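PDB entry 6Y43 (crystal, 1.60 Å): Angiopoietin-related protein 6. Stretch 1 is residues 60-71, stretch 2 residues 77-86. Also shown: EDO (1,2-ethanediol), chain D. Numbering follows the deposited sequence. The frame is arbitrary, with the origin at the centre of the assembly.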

# COMPACT_ATOMS: atom_id res chain seq x y z
N ASN A 60 -1.95 -2.56 -14.59
CA ASN A 60 -3.28 -1.95 -14.55
C ASN A 60 -3.85 -2.11 -13.15
O ASN A 60 -4.11 -3.23 -12.71
CB ASN A 60 -4.18 -2.63 -15.58
CG ASN A 60 -5.58 -2.06 -15.60
OD1 ASN A 60 -6.55 -2.79 -15.84
ND2 ASN A 60 -5.70 -0.78 -15.32
N PHE A 61 -4.05 -0.99 -12.46
CA PHE A 61 -4.69 -0.98 -11.15
C PHE A 61 -6.19 -0.75 -11.23
O PHE A 61 -6.87 -0.81 -10.20
CB PHE A 61 -4.04 0.08 -10.25
CG PHE A 61 -2.78 -0.41 -9.55
CD1 PHE A 61 -1.63 -0.67 -10.26
CD2 PHE A 61 -2.79 -0.61 -8.17
CE1 PHE A 61 -0.48 -1.14 -9.61
CE2 PHE A 61 -1.64 -1.07 -7.51
CZ PHE A 61 -0.51 -1.33 -8.22
N PHE A 62 -6.72 -0.48 -12.42
CA PHE A 62 -8.18 -0.44 -12.60
C PHE A 62 -8.66 -1.86 -12.89
O PHE A 62 -8.89 -2.25 -14.03
CB PHE A 62 -8.56 0.52 -13.73
CG PHE A 62 -10.05 0.74 -13.86
CD1 PHE A 62 -10.71 1.49 -12.92
CD2 PHE A 62 -10.78 0.18 -14.90
CE1 PHE A 62 -12.09 1.72 -13.01
CE2 PHE A 62 -12.17 0.38 -14.99
CZ PHE A 62 -12.81 1.16 -14.04
N THR A 63 -8.79 -2.67 -11.84
CA THR A 63 -9.03 -4.10 -12.04
C THR A 63 -10.05 -4.62 -11.03
O THR A 63 -10.57 -3.88 -10.22
CB THR A 63 -7.71 -4.89 -11.96
OG1 THR A 63 -7.95 -6.26 -12.31
CG2 THR A 63 -7.10 -4.83 -10.58
N THR A 64 -10.29 -5.94 -11.09
CA THR A 64 -11.45 -6.59 -10.48
C THR A 64 -11.31 -6.70 -8.96
O THR A 64 -10.21 -6.78 -8.42
CB THR A 64 -11.65 -8.00 -11.04
OG1 THR A 64 -10.60 -8.88 -10.62
CG2 THR A 64 -11.70 -8.01 -12.57
N TRP A 65 -12.47 -6.77 -8.29
CA TRP A 65 -12.48 -7.12 -6.87
C TRP A 65 -11.65 -8.38 -6.61
O TRP A 65 -10.84 -8.43 -5.70
CB TRP A 65 -13.92 -7.32 -6.37
CG TRP A 65 -13.97 -7.80 -4.95
CD1 TRP A 65 -14.12 -9.08 -4.53
CD2 TRP A 65 -13.85 -6.99 -3.76
NE1 TRP A 65 -14.10 -9.14 -3.17
CE2 TRP A 65 -13.94 -7.87 -2.66
CE3 TRP A 65 -13.67 -5.62 -3.51
CZ2 TRP A 65 -13.88 -7.41 -1.34
CZ3 TRP A 65 -13.62 -5.18 -2.20
CH2 TRP A 65 -13.70 -6.07 -1.13
N GLN A 66 -11.84 -9.41 -7.43
CA GLN A 66 -11.09 -10.64 -7.21
C GLN A 66 -9.58 -10.39 -7.27
O GLN A 66 -8.81 -11.01 -6.52
CB GLN A 66 -11.49 -11.70 -8.23
CG GLN A 66 -10.76 -13.03 -8.09
CD GLN A 66 -10.87 -13.64 -6.70
OE1 GLN A 66 -11.93 -13.59 -6.07
NE2 GLN A 66 -9.78 -14.21 -6.21
N HIS A 67 -9.14 -9.54 -8.20
CA HIS A 67 -7.71 -9.24 -8.28
C HIS A 67 -7.26 -8.41 -7.08
O HIS A 67 -6.19 -8.66 -6.52
CB HIS A 67 -7.38 -8.55 -9.60
CG HIS A 67 -7.33 -9.50 -10.77
ND1 HIS A 67 -8.17 -9.39 -11.85
CD2 HIS A 67 -6.57 -10.59 -10.98
CE1 HIS A 67 -7.92 -10.37 -12.70
NE2 HIS A 67 -6.95 -11.12 -12.20
N TYR A 68 -8.06 -7.44 -6.65
CA TYR A 68 -7.71 -6.71 -5.43
C TYR A 68 -7.68 -7.63 -4.22
O TYR A 68 -6.88 -7.41 -3.30
CB TYR A 68 -8.69 -5.53 -5.21
CG TYR A 68 -8.15 -4.28 -5.85
CD1 TYR A 68 -7.11 -3.57 -5.25
CD2 TYR A 68 -8.59 -3.86 -7.09
CE1 TYR A 68 -6.54 -2.46 -5.85
CE2 TYR A 68 -8.03 -2.74 -7.70
CZ TYR A 68 -6.99 -2.06 -7.08
OH TYR A 68 -6.41 -0.96 -7.67
N LYS A 69 -8.54 -8.65 -4.18
CA LYS A 69 -8.52 -9.58 -3.05
C LYS A 69 -7.28 -10.47 -3.09
O LYS A 69 -6.61 -10.66 -2.06
CB LYS A 69 -9.79 -10.44 -3.04
CG LYS A 69 -9.82 -11.48 -1.93
CD LYS A 69 -11.13 -12.27 -1.93
CE LYS A 69 -11.03 -13.46 -0.98
NZ LYS A 69 -12.16 -14.40 -1.21
N ALA A 70 -6.96 -11.02 -4.25
CA ALA A 70 -5.91 -12.03 -4.33
C ALA A 70 -4.51 -11.46 -4.49
O ALA A 70 -3.55 -12.15 -4.14
CB ALA A 70 -6.19 -12.98 -5.50
N GLY A 71 -4.38 -10.24 -4.99
CA GLY A 71 -3.11 -9.64 -5.34
C GLY A 71 -2.91 -9.64 -6.84
O GLY A 71 -3.45 -10.49 -7.56
N GLY A 77 8.42 -5.32 -9.20
CA GLY A 77 7.98 -4.10 -9.87
C GLY A 77 6.75 -3.52 -9.20
O GLY A 77 6.68 -3.45 -7.97
N GLU A 78 5.80 -3.08 -10.00
CA GLU A 78 4.54 -2.57 -9.47
C GLU A 78 3.68 -3.75 -9.03
O GLU A 78 3.59 -4.77 -9.73
CB GLU A 78 3.80 -1.75 -10.51
CG GLU A 78 4.47 -0.45 -10.86
CD GLU A 78 3.52 0.46 -11.63
OE1 GLU A 78 2.63 -0.07 -12.33
OE2 GLU A 78 3.66 1.69 -11.52
N TYR A 79 3.06 -3.62 -7.86
CA TYR A 79 2.16 -4.68 -7.45
C TYR A 79 1.26 -4.24 -6.31
O TYR A 79 1.46 -3.19 -5.69
CB TYR A 79 2.91 -5.95 -7.06
CG TYR A 79 3.68 -6.00 -5.75
CD1 TYR A 79 4.97 -5.50 -5.67
CD2 TYR A 79 3.14 -6.61 -4.62
CE1 TYR A 79 5.70 -5.61 -4.50
CE2 TYR A 79 3.86 -6.69 -3.45
CZ TYR A 79 5.15 -6.20 -3.41
OH TYR A 79 5.88 -6.31 -2.27
N TRP A 80 0.27 -5.09 -6.06
CA TRP A 80 -0.67 -5.01 -4.95
C TRP A 80 -0.70 -6.40 -4.31
O TRP A 80 -1.09 -7.36 -4.97
CB TRP A 80 -2.07 -4.63 -5.45
CG TRP A 80 -3.16 -4.69 -4.43
CD1 TRP A 80 -4.15 -5.63 -4.33
CD2 TRP A 80 -3.42 -3.72 -3.40
NE1 TRP A 80 -4.98 -5.33 -3.27
CE2 TRP A 80 -4.55 -4.16 -2.68
CE3 TRP A 80 -2.77 -2.55 -2.99
CZ2 TRP A 80 -5.08 -3.45 -1.60
CZ3 TRP A 80 -3.28 -1.86 -1.90
CH2 TRP A 80 -4.43 -2.32 -1.22
N LEU A 81 -0.28 -6.50 -3.05
CA LEU A 81 -0.11 -7.82 -2.45
C LEU A 81 -1.44 -8.56 -2.34
O LEU A 81 -1.47 -9.80 -2.46
CB LEU A 81 0.55 -7.72 -1.07
CG LEU A 81 0.89 -9.03 -0.38
CD1 LEU A 81 1.86 -9.84 -1.28
CD2 LEU A 81 1.48 -8.78 0.99
N GLY A 82 -2.53 -7.83 -2.10
CA GLY A 82 -3.86 -8.40 -1.99
C GLY A 82 -4.50 -8.16 -0.64
O GLY A 82 -3.85 -8.29 0.40
N LEU A 83 -5.80 -7.85 -0.66
CA LEU A 83 -6.51 -7.63 0.58
C LEU A 83 -6.48 -8.86 1.48
O LEU A 83 -6.34 -8.73 2.70
CB LEU A 83 -7.94 -7.23 0.28
CG LEU A 83 -8.09 -5.88 -0.43
CD1 LEU A 83 -9.44 -5.82 -1.14
CD2 LEU A 83 -7.91 -4.70 0.51
N GLU A 84 -6.64 -10.05 0.90
CA GLU A 84 -6.67 -11.24 1.75
C GLU A 84 -5.30 -11.50 2.35
O GLU A 84 -5.19 -11.65 3.58
CB GLU A 84 -7.22 -12.44 0.97
CG GLU A 84 -7.33 -13.72 1.83
CD GLU A 84 -8.26 -13.57 3.04
OE1 GLU A 84 -9.10 -12.63 3.06
OE2 GLU A 84 -8.15 -14.39 3.98
N PRO A 85 -4.21 -11.54 1.57
CA PRO A 85 -2.88 -11.66 2.20
C PRO A 85 -2.62 -10.59 3.26
O PRO A 85 -2.09 -10.88 4.34
CB PRO A 85 -1.92 -11.56 1.01
CG PRO A 85 -2.74 -11.96 -0.18
CD PRO A 85 -4.14 -11.48 0.10
N VAL A 86 -2.99 -9.34 2.99
CA VAL A 86 -2.71 -8.29 3.97
C VAL A 86 -3.57 -8.48 5.22
O VAL A 86 -3.11 -8.25 6.35
CB VAL A 86 -2.92 -6.90 3.35
CG1 VAL A 86 -2.81 -5.83 4.44
CG2 VAL A 86 -1.92 -6.65 2.24
C1 EDO D . -11.17 -0.47 -9.79
O1 EDO D . -12.14 0.04 -8.86
C2 EDO D . -11.90 -1.18 -10.93
O2 EDO D . -12.63 -2.29 -10.38
O HOH W 1 -0.44 -11.94 -3.64

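A short helix of Angiopoietin-related protein 6 meets the start of a second where the first ends, and three aromatic residues, Trp80, Phe61 and Tyr68, cover the most surface in a contact that buries 556 Å² in all. The helix of residues 65-70 runs out at Gly71, while Gly82 stands at the N-cap of the helix that starts with Leu83. The closest CA atoms across the stretches are those of Gly71 and Gly82, 3.7 Å apart.

Trp80 is the centre of the packing. Its CA-to-CB bond points toward the first stretch, and its indole NE1 donates to Tyr68 O at 2.8 Å, so the polar edge of a buried ring is satisfied by a carbonyl near the end of a helix. The same indole offers its face to the edge of the Tyr68 ring: the Tyr68 ring and the five-membered ring of Trp80 have centroids 4.8 Å apart and planes at 65°, and Tyr68 CD1 lies 3.7 Å from Trp80 CE2. Tyr68 thus holds Trp80 twice, by backbone and by ring. Its own hydroxyl turns back within the first stretch, where Tyr68 OH donates to Phe61 O at 2.6 Å and ties the helix to the loop before it.

Phe61 leaves its backbone sideways, but the end of its ring comes nearer the second stretch. Phe61 CE2 packs 4.1 Å from Trp80 CB, an apolar contact, and Phe61 CZ reaches to 3.7 Å from Tyr79 O, which lies at the ring edge, where the weakly positive hydrogens of an aromatic ring suit a carbonyl oxygen.

Carbonyls left free at the end of the first helix receive amides left free at the start of the second. Tyr68 O, already bound to the indole, also accepts from Leu83 N at 2.9 Å with a nearly straight N-H...O angle of 168°, and Gly82 CA adds a CA-H...O contact to Tyr68 O at 3.4 Å. One residue on, Lys69 O accepts from Glu84 N at 3.0 Å. Lys69 O is also 3.2 Å from Leu83 N, but the angle there is too poor for a hydrogen bond. Beside this junction Leu83 CD1 packs 4.1 Å from Tyr68 CB and 4.3 Å from Trp65 CH2, while the Lys69 chain, extended with all four chi angles t, passes with its CG 4.0 Å from Glu84 CB.

The close backbone approach depends on both glycines. Each has positive phi, and at these backbone angles a CB would jam against the preceding carbonyl. Across the contact, a CB on Gly82 would fall 2.8 Å from Gly71 N, and one on Gly71 would fall 2.3 Å from Leu81 O. Without it, Gly71 CA makes a CA-H...O contact with Leu81 O at 3.3 Å. Water 1 bridges the junction, donating to Leu81 O at 2.7 Å and to Ala70 O at 3.2 Å.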